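Long-range contacts in fibronectin-binding protein (Streptococcus pyogenes, PDB 5A0L), which serves as a bacterial surface adhesin that binds fibronectin and, through an internal thioester, mediates covalent attachment to the host: residues P18-D23 / R58-T63; Y22-G27 / N34-L39; K69-S74 / I192-N197; N98-I103 / Y188-F193. All blocks are in the same frame, centred on the assembly; numbering follows the deposited sequence. Where two conformers were deposited one is given.

Contacts 1, 2 and 3 are all partly buried and backbone-driven, and each involves strands of one closed antiparallel barrel. Contacts 1 and 2 share Tyr-22 and Asp-23: contact 2 pairs strand 19-23 with its hairpin partner 35-39, whereas contact 1 joins the same strand to a loop carrying a type II turn by a single bridge and a tyrosine hydroxyl. Contact 3 is the more regular ladder, with four backbone bonds between strands 66-72 and 191-195. Contact 4 uses the run into strand 191-195 but is buried and mostly apolar, joining the barrel to helix 92-105. Trp-19 of contact 1 and Val-37 of contact 2 both pack on Phe-193, which belongs to contacts 3 and 4.

Contact 1: residues P18-D23 / R58-T63; sequences PWYGYD and RPTYST
Asp-23 and the loop 58-63 exchange backbone hydrogen bonds. Asp-23 N donates to Arg-58 O at 2.9 Å in a nearly straight bond (174° at the hydrogen), and Asp-23 O accepts from Thr-60 N at 3.1 Å. Thr-60 OG1 is also near Asp-23 O, but that bond is weak and its proton has another possible acceptor. The CA of Pro-59 adds a C-H...O contact to the same carbonyl oxygen, 3.3 Å from Asp-23 O.

These bonds make an isolated beta bridge between Asp-23 and Pro-59, at the end of barrel strand 19-23, and lead straight into a type II turn from Pro-59 to Ser-62. Tyr-61 takes the third position of that turn, with positive phi (77°). Its N-H points to the hydroxyl of Tyr-20, with Tyr-61 N 3.0 Å from Tyr-20 OH and lying near the ring plane, at the edge. A water 2.6 Å from Tyr-20 OH also meets Pro-59 O, which Ser-62 N and Ser-62 OG approach from one face of its carbonyl plane, the OG bond being 2.7 Å from Ser-62 OG to Pro-59 O. Beside this polar cluster, Thr-60 OG1 comes within 3.2 Å of Tyr-22 CD2, and Thr-60 CG2 touches the same ring atom. The hydroxyl of Tyr-22 is bonded to Glu-44, and Asp-23 OD1 to Asn-34 N and Tyr-25 N.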
loop_
_atom_site.group_PDB
_atom_site.type_symbol
_atom_site.label_atom_id
_atom_site.label_comp_id
_atom_site.label_asym_id
_atom_site.label_seq_id
_atom_site.Cartn_x
_atom_site.Cartn_y
_atom_site.Cartn_z
ATOM N N PRO A 18 18.309 7.675 -0.185
ATOM C CA PRO A 18 19.039 6.816 -1.126
ATOM C C PRO A 18 18.194 5.731 -1.821
ATOM O O PRO A 18 18.705 5.097 -2.755
ATOM C CB PRO A 18 20.097 6.179 -0.226
ATOM C CG PRO A 18 19.360 6.001 1.085
ATOM C CD PRO A 18 18.543 7.274 1.210
ATOM N N TRP A 19 16.964 5.487 -1.352
ATOM C CA TRP A 19 16.133 4.420 -1.924
ATOM C C TRP A 19 15.455 4.899 -3.185
ATOM O O TRP A 19 14.904 6.000 -3.222
ATOM C CB TRP A 19 15.066 3.993 -0.886
ATOM C CG TRP A 19 15.640 3.229 0.262
ATOM C CD1 TRP A 19 16.271 3.738 1.356
ATOM C CD2 TRP A 19 15.686 1.795 0.420
ATOM N NE1 TRP A 19 16.720 2.722 2.180
ATOM C CE2 TRP A 19 16.358 1.522 1.624
ATOM C CE3 TRP A 19 15.185 0.712 -0.331
ATOM C CZ2 TRP A 19 16.569 0.217 2.074
ATOM C CZ3 TRP A 19 15.384 -0.548 0.137
ATOM C CH2 TRP A 19 16.096 -0.789 1.294
ATOM N N TYR A 20 15.474 4.064 -4.224
ATOM C CA TYR A 20 14.737 4.314 -5.456
ATOM C C TYR A 20 13.337 3.695 -5.322
ATOM O O TYR A 20 13.226 2.516 -4.983
ATOM C CB TYR A 20 15.503 3.683 -6.617
ATOM C CG TYR A 20 14.920 3.837 -8.004
ATOM C CD1 TYR A 20 14.297 4.978 -8.432
ATOM C CD2 TYR A 20 14.995 2.784 -8.897
ATOM C CE1 TYR A 20 13.770 5.090 -9.706
ATOM C CE2 TYR A 20 14.483 2.860 -10.163
ATOM C CZ TYR A 20 13.846 3.991 -10.589
ATOM O OH TYR A 20 13.325 4.091 -11.858
ATOM N N GLY A 21 12.300 4.502 -5.566
ATOM C CA GLY A 21 10.943 4.062 -5.582
ATOM C C GLY A 21 10.372 4.206 -6.964
ATOM O O GLY A 21 10.549 5.261 -7.591
ATOM N N TYR A 22 9.632 3.208 -7.427
ATOM C CA TYR A 22 9.249 3.151 -8.816
ATOM C C TYR A 22 7.999 2.320 -9.019
ATOM O O TYR A 22 7.676 1.425 -8.211
ATOM C CB TYR A 22 10.380 2.551 -9.710
ATOM C CG TYR A 22 11.025 1.303 -9.146
ATOM C CD1 TYR A 22 12.034 1.384 -8.198
ATOM C CD2 TYR A 22 10.647 0.017 -9.585
ATOM C CE1 TYR A 22 12.664 0.257 -7.686
ATOM C CE2 TYR A 22 11.297 -1.110 -9.086
ATOM C CZ TYR A 22 12.299 -0.983 -8.145
ATOM O OH TYR A 22 12.966 -2.075 -7.606
ATOM N N ASP A 23 7.271 2.615 -10.091
ATOM C CA ASP A 23 6.099 1.825 -10.471
ATOM C C ASP A 23 6.553 0.770 -11.475
ATOM O O ASP A 23 6.952 1.118 -12.581
ATOM C CB ASP A 23 5.027 2.711 -11.066
ATOM C CG ASP A 23 3.736 1.988 -11.361
ATOM O OD1 ASP A 23 3.611 0.768 -11.103
ATOM O OD2 ASP A 23 2.816 2.670 -11.868
ATOM N N ARG A 58 6.998 7.428 -10.635
ATOM C CA ARG A 58 7.123 7.196 -12.069
ATOM C C ARG A 58 7.444 5.728 -12.381
ATOM O O ARG A 58 8.039 5.019 -11.568
ATOM C CB ARG A 58 8.209 8.118 -12.646
ATOM C CG ARG A 58 7.928 9.616 -12.482
ATOM C CD ARG A 58 6.524 9.985 -12.963
ATOM N NE ARG A 58 6.318 9.654 -14.374
ATOM C CZ ARG A 58 5.176 9.205 -14.891
ATOM N NH1 ARG A 58 4.113 8.988 -14.119
ATOM N NH2 ARG A 58 5.114 8.924 -16.184
ATOM N N PRO A 59 7.125 5.291 -13.609
ATOM C CA PRO A 59 7.539 3.966 -14.050
ATOM C C PRO A 59 9.037 3.774 -13.944
ATOM O O PRO A 59 9.818 4.720 -14.146
ATOM C CB PRO A 59 7.075 3.905 -15.515
ATOM C CG PRO A 59 5.911 4.839 -15.574
ATOM C CD PRO A 59 6.311 5.967 -14.630
ATOM N N THR A 60 9.469 2.557 -13.701
ATOM C CA THR A 60 10.874 2.234 -13.659
ATOM C C THR A 60 11.591 2.714 -14.925
ATOM O O THR A 60 11.071 2.587 -16.040
ATOM C CB THR A 60 11.103 0.733 -13.498
ATOM O OG1 THR A 60 10.038 0.176 -12.738
ATOM C CG2 THR A 60 12.441 0.478 -12.832
ATOM N N TYR A 61 12.774 3.292 -14.715
ATOM C CA TYR A 61 13.666 3.671 -15.829
ATOM C C TYR A 61 13.206 4.950 -16.539
ATOM O O TYR A 61 13.762 5.313 -17.574
ATOM C CB TYR A 61 13.968 2.524 -16.827
ATOM C CG TYR A 61 14.448 1.262 -16.173
ATOM C CD1 TYR A 61 15.738 1.160 -15.646
ATOM C CD2 TYR A 61 13.608 0.169 -16.066
ATOM C CE1 TYR A 61 16.173 -0.015 -15.024
ATOM C CE2 TYR A 61 14.038 -1.003 -15.456
ATOM C CZ TYR A 61 15.316 -1.088 -14.945
ATOM O OH TYR A 61 15.761 -2.255 -14.326
ATOM N N SER A 62 12.238 5.658 -15.970
ATOM C CA SER A 62 11.816 6.976 -16.460
ATOM C C SER A 62 12.988 7.954 -16.435
ATOM O O SER A 62 14.017 7.718 -15.778
ATOM C CB SER A 62 10.652 7.573 -15.628
ATOM O OG SER A 62 9.421 6.861 -15.777
ATOM N N THR A 63 12.823 9.058 -17.161
ATOM C CA THR A 63 13.818 10.142 -17.125
ATOM C C THR A 63 13.783 10.981 -15.851
ATOM O O THR A 63 14.706 11.738 -15.609
ATOM C CB THR A 63 13.650 11.108 -18.300
ATOM O OG1 THR A 63 12.307 11.616 -18.339
ATOM C CG2 THR A 63 13.961 10.385 -19.605
HETATM O O HOH W 1 11.522 5.904 -12.266
#

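Contact 2: residues Y22-G27 / N34-L39; sequences YDSYRG and NLKVNL
Asn-34 O is gripped by two donors of Ser-24, from opposite faces of its carbonyl plane: the backbone N at 2.8 Å and OG at 2.7 Å from Asn-34 O. OG is placed for this bond by a chi1 of 72°, between its own backbone N and carbonyl carbon. Asp-23 OD1 is held similarly. Asn-34 N, 2.9 Å from Asp-23 OD1, and Tyr-25 N both stand well out of the carboxylate plane, one on each face, and the second bond closes an Asx turn. Further along, Tyr-22 and Lys-36 exchange both backbone bonds, with Lys-36 N 2.9 Å from Tyr-22 O. The Tyr-22 ring takes Lys-36 O over one face, while its CE2 meets Lys-36 CB at 3.5 Å and its edge meets Asn-38 OD1. On the opposite face of the sheet, Leu-35 CD2 packs against Asp-23 CB at 3.7 Å. Lys-36 NZ has Gln-46 as partner. Antiparallel strands 19-23 and 35-39, consecutive in the chain, make a beta hairpin of the barrel.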
loop_
_atom_site.group_PDB
_atom_site.type_symbol
_atom_site.label_atom_id
_atom_site.label_comp_id
_atom_site.label_asym_id
_atom_site.label_seq_id
_atom_site.Cartn_x
_atom_site.Cartn_y
_atom_site.Cartn_z
ATOM N N TYR A 22 9.632 3.208 -7.427
ATOM C CA TYR A 22 9.249 3.151 -8.816
ATOM C C TYR A 22 7.999 2.320 -9.019
ATOM O O TYR A 22 7.676 1.425 -8.211
ATOM C CB TYR A 22 10.380 2.551 -9.710
ATOM C CG TYR A 22 11.025 1.303 -9.146
ATOM C CD1 TYR A 22 12.034 1.384 -8.198
ATOM C CD2 TYR A 22 10.647 0.017 -9.585
ATOM C CE1 TYR A 22 12.664 0.257 -7.686
ATOM C CE2 TYR A 22 11.297 -1.110 -9.086
ATOM C CZ TYR A 22 12.299 -0.983 -8.145
ATOM O OH TYR A 22 12.966 -2.075 -7.606
ATOM N N ASP A 23 7.271 2.615 -10.091
ATOM C CA ASP A 23 6.099 1.825 -10.471
ATOM C C ASP A 23 6.553 0.770 -11.475
ATOM O O ASP A 23 6.952 1.118 -12.581
ATOM C CB ASP A 23 5.027 2.711 -11.066
ATOM C CG ASP A 23 3.736 1.988 -11.361
ATOM O OD1 ASP A 23 3.611 0.768 -11.103
ATOM O OD2 ASP A 23 2.816 2.670 -11.868
ATOM N N SER A 24 6.486 -0.508 -11.085
ATOM C CA SER A 24 6.927 -1.624 -11.899
ATOM C C SER A 24 5.845 -2.122 -12.836
ATOM O O SER A 24 6.113 -3.026 -13.668
ATOM C CB SER A 24 7.423 -2.755 -10.994
ATOM O OG SER A 24 6.372 -3.411 -10.320
ATOM N N TYR A 25 4.630 -1.591 -12.769
ATOM C CA TYR A 25 3.568 -2.022 -13.703
ATOM C C TYR A 25 3.879 -1.491 -15.107
ATOM O O TYR A 25 4.187 -0.307 -15.277
ATOM C CB TYR A 25 2.199 -1.516 -13.243
ATOM C CG TYR A 25 1.054 -1.875 -14.172
ATOM C CD1 TYR A 25 0.721 -3.195 -14.423
ATOM C CD2 TYR A 25 0.317 -0.890 -14.808
ATOM C CE1 TYR A 25 -0.315 -3.519 -15.288
ATOM C CE2 TYR A 25 -0.725 -1.204 -15.646
ATOM C CZ TYR A 25 -1.057 -2.530 -15.869
ATOM O OH TYR A 25 -2.085 -2.832 -16.719
ATOM N N ARG A 26 3.815 -2.377 -16.098
ATOM C CA ARG A 26 4.157 -2.041 -17.485
ATOM C C ARG A 26 2.959 -2.075 -18.416
ATOM O O ARG A 26 3.118 -1.869 -19.630
ATOM C CB ARG A 26 5.224 -3.011 -18.007
ATOM C CG ARG A 26 6.504 -3.082 -17.194
ATOM C CD ARG A 26 7.579 -3.904 -17.884
ATOM N NE ARG A 26 7.120 -5.199 -18.347
ATOM C CZ ARG A 26 7.166 -6.347 -17.669
ATOM N NH1 ARG A 26 7.655 -6.415 -16.435
ATOM N NH2 ARG A 26 6.720 -7.460 -18.260
ATOM N N GLY A 27 1.781 -2.389 -17.891
ATOM C CA GLY A 27 0.601 -2.662 -18.712
ATOM C C GLY A 27 -0.226 -1.442 -19.092
ATOM O O GLY A 27 0.163 -0.288 -18.839
ATOM N N ASN A 34 2.106 -1.009 -9.378
ATOM C CA ASN A 34 2.799 -2.042 -8.625
ATOM C C ASN A 34 4.102 -1.450 -8.140
ATOM O O ASN A 34 5.143 -1.516 -8.793
ATOM C CB ASN A 34 2.987 -3.298 -9.474
ATOM C CG ASN A 34 3.528 -4.445 -8.663
ATOM O OD1 ASN A 34 3.973 -4.268 -7.533
ATOM N ND2 ASN A 34 3.450 -5.630 -9.216
ATOM N N LEU A 35 4.001 -0.762 -7.007
ATOM C CA LEU A 35 5.122 0.024 -6.509
ATOM C C LEU A 35 6.149 -0.811 -5.791
ATOM O O LEU A 35 5.802 -1.735 -5.018
ATOM C CB LEU A 35 4.645 1.145 -5.563
ATOM C CG LEU A 35 3.569 2.055 -6.159
ATOM C CD1 LEU A 35 3.225 3.151 -5.157
ATOM C CD2 LEU A 35 3.981 2.635 -7.505
ATOM N N LYS A 36 7.418 -0.488 -6.012
ATOM C CA LYS A 36 8.567 -1.123 -5.395
ATOM C C LYS A 36 9.559 -0.103 -4.906
ATOM O O LYS A 36 9.600 1.017 -5.433
ATOM C CB LYS A 36 9.309 -2.059 -6.381
ATOM C CG LYS A 36 8.440 -3.014 -7.180
ATOM C CD LYS A 36 7.837 -4.154 -6.371
ATOM C CE LYS A 36 7.185 -5.162 -7.326
ATOM N NZ LYS A 36 6.443 -6.216 -6.655
ATOM N N VAL A 37 10.383 -0.498 -3.955
ATOM C CA VAL A 37 11.560 0.251 -3.567
ATOM C C VAL A 37 12.783 -0.667 -3.576
ATOM O O VAL A 37 12.703 -1.861 -3.255
ATOM C CB VAL A 37 11.433 0.910 -2.168
ATOM C CG1 VAL A 37 10.321 1.957 -2.177
ATOM C CG2 VAL A 37 11.189 -0.103 -1.067
ATOM N N ASN A 38 13.935 -0.093 -3.907
ATOM C CA ASN A 38 15.199 -0.802 -3.746
ATOM C C ASN A 38 16.341 0.155 -3.455
ATOM O O ASN A 38 16.149 1.393 -3.511
ATOM C CB ASN A 38 15.489 -1.823 -4.891
ATOM C CG ASN A 38 16.196 -1.233 -6.082
ATOM O OD1 ASN A 38 16.042 -0.052 -6.405
ATOM N ND2 ASN A 38 16.921 -2.103 -6.811
ATOM N N LEU A 39 17.511 -0.372 -3.133
ATOM C CA LEU A 39 18.618 0.421 -2.660
ATOM C C LEU A 39 19.848 0.037 -3.487
ATOM O O LEU A 39 20.416 -1.039 -3.329
ATOM C CB LEU A 39 18.886 0.169 -1.177
ATOM C CG LEU A 39 20.019 0.966 -0.558
ATOM C CD1 LEU A 39 19.718 2.445 -0.568
ATOM C CD2 LEU A 39 20.270 0.495 0.868
#

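Contact 3: residues K69-S74 / I192-N197; sequences KKIDGS and IFKSEN
An antiparallel ladder of the closed barrel joins strand 66-72 to strand 191-195, pairing Lys-69 with Lys-194, Lys-70 with Phe-193 and Ile-71 with Ile-192. The short strand axes come within 4.7 Å, with N-to-C directions 143° apart. Two hydrogen-bonded pairs flank one non-hydrogen-bonded pair. In the first, Lys-194 N reaches Lys-69 O at 2.8 Å, in the carbonyl plane, and Lys-69 N returns a bond to Lys-194 O. In the second, Ile-71 N meets Ile-192 O at 2.8 Å, nearly along the C=O axis, and Ile-192 N bonds back to Ile-71 O at a tilt of 25° from the carbonyl plane.

The side chains divide between two faces. Lys-69, Ile-71, Ile-192 and Lys-194 share one, where Tyr-81 of helix 75-81 touches Ile-71, Ile-192 and Lys-194. Ile-71 CD1 crosses to Lys-194 CB at 3.9 Å. Lys-194 NZ, hydrogen-bonded to Tyr-17 OH, lies 5.1 Å from Lys-69 NZ, two like charges close enough that some repulsion is likely; a bound zinc ion also lies about 4 Å from the Lys-194 side chain.

On the other face Lys-70 and Phe-193 run side by side, pointing the same way. Lys-70 CG is anti to the backbone N (chi1 -175°), and the chain bends only beyond CD before NZ bonds to Val-209 O. Its aliphatic part lies against the ring, Lys-70 CG touching Phe-193 CE2 at 3.6 Å and Lys-70 CD touching Phe-193 CZ at 3.6 Å.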
loop_
_atom_site.group_PDB
_atom_site.type_symbol
_atom_site.label_atom_id
_atom_site.label_comp_id
_atom_site.label_asym_id
_atom_site.label_seq_id
_atom_site.Cartn_x
_atom_site.Cartn_y
_atom_site.Cartn_z
ATOM N N LYS A 69 13.781 8.447 1.641
ATOM C CA LYS A 69 14.417 8.134 2.917
ATOM C C LYS A 69 13.565 7.109 3.674
ATOM O O LYS A 69 12.355 7.309 3.789
ATOM C CB LYS A 69 14.549 9.436 3.743
ATOM C CG LYS A 69 15.037 9.244 5.159
ATOM C CD LYS A 69 15.055 10.576 5.909
ATOM C CE LYS A 69 16.305 11.329 5.742
ATOM N NZ LYS A 69 16.249 12.309 6.861
ATOM N N LYS A 70 14.227 6.061 4.185
ATOM C CA LYS A 70 13.497 4.989 4.892
ATOM C C LYS A 70 13.417 5.305 6.390
ATOM O O LYS A 70 14.442 5.558 7.016
ATOM C CB LYS A 70 14.199 3.675 4.651
ATOM C CG LYS A 70 13.453 2.473 5.228
ATOM C CD LYS A 70 14.069 1.152 4.875
ATOM C CE LYS A 70 15.346 0.852 5.595
ATOM N NZ LYS A 70 15.095 0.390 6.984
ATOM N N ILE A 71 12.196 5.207 6.922
ATOM C CA ILE A 71 11.851 5.520 8.336
ATOM C C ILE A 71 11.121 4.309 8.907
ATOM O O ILE A 71 10.361 3.645 8.207
ATOM C CB ILE A 71 10.922 6.785 8.394
ATOM C CG1 ILE A 71 11.719 7.966 7.777
ATOM C CG2 ILE A 71 10.447 7.188 9.795
ATOM C CD1 ILE A 71 10.923 9.209 7.573
ATOM N N ASP A 72 11.347 4.017 10.184
ATOM C CA ASP A 72 10.581 2.917 10.796
ATOM C C ASP A 72 9.117 3.331 10.969
ATOM O O ASP A 72 8.808 4.460 11.378
ATOM C CB ASP A 72 11.190 2.482 12.137
ATOM C CG ASP A 72 12.327 1.405 11.983
ATOM O OD1 ASP A 72 12.756 0.994 10.862
ATOM O OD2 ASP A 72 12.794 0.948 13.027
ATOM N N GLY A 73 8.202 2.444 10.609
ATOM C CA GLY A 73 6.812 2.690 10.850
ATOM C C GLY A 73 6.482 2.668 12.331
ATOM O O GLY A 73 7.077 1.902 13.089
ATOM N N SER A 74 5.534 3.517 12.703
ATOM C CA SER A 74 4.994 3.609 14.070
ATOM C C SER A 74 3.713 4.395 13.986
ATOM O O SER A 74 3.466 5.070 12.974
ATOM C CB SER A 74 5.951 4.371 15.000
ATOM O OG SER A 74 6.107 5.734 14.584
ATOM N N ILE A 192 8.043 3.477 6.480
ATOM C CA ILE A 192 7.593 4.595 5.664
ATOM C C ILE A 192 8.806 5.062 4.843
ATOM O O ILE A 192 9.911 5.122 5.330
ATOM C CB ILE A 192 7.048 5.764 6.537
ATOM C CG1 ILE A 192 5.701 5.348 7.158
ATOM C CG2 ILE A 192 6.956 7.077 5.752
ATOM C CD1 ILE A 192 4.539 5.359 6.189
ATOM N N PHE A 193 8.508 5.373 3.584
ATOM C CA PHE A 193 9.492 5.955 2.667
ATOM C C PHE A 193 9.062 7.403 2.409
ATOM O O PHE A 193 8.020 7.655 1.817
ATOM C CB PHE A 193 9.581 5.109 1.405
ATOM C CG PHE A 193 10.260 3.780 1.664
ATOM C CD1 PHE A 193 9.529 2.715 2.176
ATOM C CD2 PHE A 193 11.625 3.621 1.511
ATOM C CE1 PHE A 193 10.157 1.536 2.477
ATOM C CE2 PHE A 193 12.243 2.422 1.786
ATOM C CZ PHE A 193 11.497 1.375 2.303
ATOM N N LYS A 194 9.917 8.323 2.887
ATOM C CA LYS A 194 9.664 9.759 2.800
ATOM C C LYS A 194 10.244 10.270 1.463
ATOM O O LYS A 194 11.459 10.130 1.210
ATOM C CB LYS A 194 10.357 10.476 3.950
ATOM C CG LYS A 194 10.217 11.983 3.912
ATOM C CD LYS A 194 11.029 12.696 4.963
ATOM C CE LYS A 194 10.863 14.260 4.916
ATOM N NZ LYS A 194 11.958 14.819 5.705
ATOM N N SER A 195 9.366 10.781 0.615
ATOM C CA SER A 195 9.765 11.233 -0.704
ATOM C C SER A 195 10.694 12.443 -0.662
ATOM O O SER A 195 10.412 13.434 0.014
ATOM C CB SER A 195 8.554 11.607 -1.513
ATOM O OG SER A 195 8.912 11.904 -2.854
ATOM N N GLU A 196 11.769 12.400 -1.458
ATOM C CA GLU A 196 12.683 13.534 -1.612
ATOM C C GLU A 196 11.985 14.673 -2.340
ATOM O O GLU A 196 12.326 15.847 -2.114
ATOM C CB GLU A 196 13.928 13.059 -2.388
ATOM C CG GLU A 196 14.966 14.103 -2.802
ATOM C CD GLU A 196 14.622 14.978 -4.028
ATOM O OE1 GLU A 196 13.858 14.610 -4.973
ATOM O OE2 GLU A 196 15.261 16.040 -4.073
ATOM N N ASN A 197 11.038 14.371 -3.220
ATOM C CA ASN A 197 10.235 15.345 -3.956
ATOM C C ASN A 197 8.811 15.302 -3.378
ATOM O O ASN A 197 8.079 14.340 -3.546
ATOM C CB ASN A 197 10.221 15.080 -5.433
ATOM C CG ASN A 197 9.390 16.104 -6.207
ATOM O OD1 ASN A 197 8.406 16.626 -5.723
ATOM N ND2 ASN A 197 9.738 16.322 -7.453
#

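Contact 4: residues N98-I103 / Y188-F193; sequences NILNVI and YRLNIF
Leu-100 and Ile-103, one helical turn apart on helix 92-105, meet Leu-190 and Tyr-188 in a largely apolar join; no polar group of one segment is hydrogen-bonded to the other. The aliphatic contacts centre on Leu-190 CD1, which has Leu-100 CD2 at 3.7 Å and Ile-103 CG1 also at 3.7 Å, so one methyl fits against both helix side chains. Leu-100 and Leu-190 pass alongside one another, pointing opposite ways, and Leu-100 CD2 also touches Leu-190 CG, while Ile-103 and Leu-190 cross obliquely. The CB of Leu-190 points toward the helix.

The aromatic contacts come from Tyr-188, whose CG, anti to the backbone N (chi1 -169°), sets the root of the ring on the Leu-100 side. Its CD2 and CE2 atoms meet the helix: Tyr-188 CD2 lies 4.0 Å from Leu-100 CD2, and Tyr-188 CE2 comes 3.6 Å from Leu-100 O. The hydroxyl end reaches further along, Tyr-188 OH meeting Ile-103 CG2 at 3.6 Å, and the two side chains cross at about a right angle. Tyr-104 meets the Tyr-188 ring edge-to-face.

Beyond the two segments, Leu-204 of strand 203-205 touches Ile-99 and Ile-103, and Leu-190 packs on Ser-205. The outcome is a helix laid against the run into strand 191-195, a buried hydrophobic helix-on-barrel interface within the thioester domain.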
loop_
_atom_site.group_PDB
_atom_site.type_symbol
_atom_site.label_atom_id
_atom_site.label_comp_id
_atom_site.label_asym_id
_atom_site.label_seq_id
_atom_site.Cartn_x
_atom_site.Cartn_y
_atom_site.Cartn_z
ATOM N N ASN A 98 -4.069 -0.784 13.304
ATOM C CA ASN A 98 -4.947 -0.850 12.165
ATOM C C ASN A 98 -4.173 -1.036 10.866
ATOM O O ASN A 98 -4.481 -1.915 10.058
ATOM C CB ASN A 98 -5.873 0.363 12.090
ATOM C CG ASN A 98 -6.964 0.346 13.122
ATOM O OD1 ASN A 98 -7.368 -0.702 13.638
ATOM N ND2 ASN A 98 -7.489 1.519 13.388
ATOM N N ILE A 99 -3.154 -0.209 10.661
ATOM C CA ILE A 99 -2.390 -0.274 9.432
ATOM C C ILE A 99 -1.590 -1.586 9.364
ATOM O O ILE A 99 -1.560 -2.216 8.275
ATOM C CB ILE A 99 -1.517 0.975 9.286
ATOM C CG1 ILE A 99 -2.426 2.195 8.968
ATOM C CG2 ILE A 99 -0.433 0.799 8.221
ATOM C CD1 ILE A 99 -1.792 3.538 9.100
ATOM N N LEU A 100 -0.950 -1.980 10.465
ATOM C CA LEU A 100 -0.204 -3.239 10.439
ATOM C C LEU A 100 -1.087 -4.426 10.063
ATOM O O LEU A 100 -0.685 -5.292 9.290
ATOM C CB LEU A 100 0.485 -3.493 11.765
ATOM C CG LEU A 100 1.575 -2.564 12.227
ATOM C CD1 LEU A 100 2.077 -2.943 13.596
ATOM C CD2 LEU A 100 2.700 -2.499 11.260
ATOM N N ASN A 101 -2.304 -4.470 10.632
ATOM C CA ASN A 101 -3.179 -5.578 10.358
ATOM C C ASN A 101 -3.715 -5.557 8.933
ATOM O O ASN A 101 -3.909 -6.628 8.332
ATOM C CB ASN A 101 -4.276 -5.701 11.411
ATOM C CG ASN A 101 -3.797 -6.403 12.666
ATOM O OD1 ASN A 101 -3.887 -7.640 12.767
ATOM N ND2 ASN A 101 -3.262 -5.645 13.619
ATOM N N VAL A 102 -3.957 -4.377 8.362
ATOM C CA VAL A 102 -4.307 -4.308 6.950
ATOM C C VAL A 102 -3.221 -4.922 6.060
ATOM O O VAL A 102 -3.481 -5.773 5.202
ATOM C CB VAL A 102 -4.594 -2.862 6.501
ATOM C CG1 VAL A 102 -4.633 -2.743 4.985
ATOM C CG2 VAL A 102 -5.897 -2.386 7.116
ATOM N N ILE A 103 -1.976 -4.507 6.287
ATOM C CA ILE A 103 -0.885 -4.977 5.433
ATOM C C ILE A 103 -0.687 -6.492 5.621
ATOM O O ILE A 103 -0.480 -7.206 4.630
ATOM C CB ILE A 103 0.408 -4.180 5.690
ATOM C CG1 ILE A 103 0.263 -2.718 5.239
ATOM C CG2 ILE A 103 1.603 -4.831 5.068
ATOM C CD1 ILE A 103 0.153 -2.536 3.765
ATOM N N TYR A 188 6.682 -7.578 14.498
ATOM C CA TYR A 188 6.241 -7.152 13.160
ATOM C C TYR A 188 6.455 -5.647 13.010
ATOM O O TYR A 188 6.003 -4.867 13.842
ATOM C CB TYR A 188 4.758 -7.478 12.935
ATOM C CG TYR A 188 4.245 -7.338 11.521
ATOM C CD1 TYR A 188 4.743 -8.126 10.494
ATOM C CD2 TYR A 188 3.210 -6.466 11.226
ATOM C CE1 TYR A 188 4.258 -8.013 9.208
ATOM C CE2 TYR A 188 2.716 -6.340 9.938
ATOM C CZ TYR A 188 3.231 -7.133 8.930
ATOM O OH TYR A 188 2.688 -7.008 7.675
ATOM N N ARG A 189 7.038 -5.246 11.884
ATOM C CA ARG A 189 7.371 -3.843 11.650
ATOM C C ARG A 189 7.283 -3.557 10.151
ATOM O O ARG A 189 7.691 -4.381 9.332
ATOM C CB ARG A 189 8.796 -3.543 12.136
ATOM C CG ARG A 189 9.164 -2.058 12.117
ATOM C CD ARG A 189 10.573 -1.777 12.634
ATOM N NE ARG A 189 10.810 -2.392 13.926
ATOM C CZ ARG A 189 12.013 -2.576 14.466
ATOM N NH1 ARG A 189 13.105 -2.154 13.846
ATOM N NH2 ARG A 189 12.113 -3.203 15.617
ATOM N N LEU A 190 6.795 -2.355 9.835
ATOM C CA LEU A 190 6.786 -1.846 8.476
ATOM C C LEU A 190 7.619 -0.564 8.434
ATOM O O LEU A 190 8.157 -0.104 9.439
ATOM C CB LEU A 190 5.375 -1.599 7.947
ATOM C CG LEU A 190 4.463 -2.821 8.004
ATOM C CD1 LEU A 190 3.070 -2.395 7.574
ATOM C CD2 LEU A 190 4.964 -3.974 7.129
ATOM N N ASN A 191 7.716 0.014 7.233
ATOM C CA ASN A 191 8.538 1.196 6.986
ATOM C C ASN A 191 7.766 2.202 6.165
ATOM O O ASN A 191 6.992 1.840 5.275
ATOM C CB ASN A 191 9.838 0.793 6.283
ATOM C CG ASN A 191 10.673 -0.138 7.120
ATOM O OD1 ASN A 191 10.432 -1.369 7.149
ATOM N ND2 ASN A 191 11.597 0.437 7.859
ATOM N N ILE A 192 8.043 3.477 6.480
ATOM C CA ILE A 192 7.593 4.595 5.664
ATOM C C ILE A 192 8.806 5.062 4.843
ATOM O O ILE A 192 9.911 5.122 5.330
ATOM C CB ILE A 192 7.048 5.764 6.537
ATOM C CG1 ILE A 192 5.701 5.348 7.158
ATOM C CG2 ILE A 192 6.956 7.077 5.752
ATOM C CD1 ILE A 192 4.539 5.359 6.189
ATOM N N PHE A 193 8.508 5.373 3.584
ATOM C CA PHE A 193 9.492 5.955 2.667
ATOM C C PHE A 193 9.062 7.403 2.409
ATOM O O PHE A 193 8.020 7.655 1.817
ATOM C CB PHE A 193 9.581 5.109 1.405
ATOM C CG PHE A 193 10.260 3.780 1.664
ATOM C CD1 PHE A 193 9.529 2.715 2.176
ATOM C CD2 PHE A 193 11.625 3.621 1.511
ATOM C CE1 PHE A 193 10.157 1.536 2.477
ATOM C CE2 PHE A 193 12.243 2.422 1.786
ATOM C CZ PHE A 193 11.497 1.375 2.303
#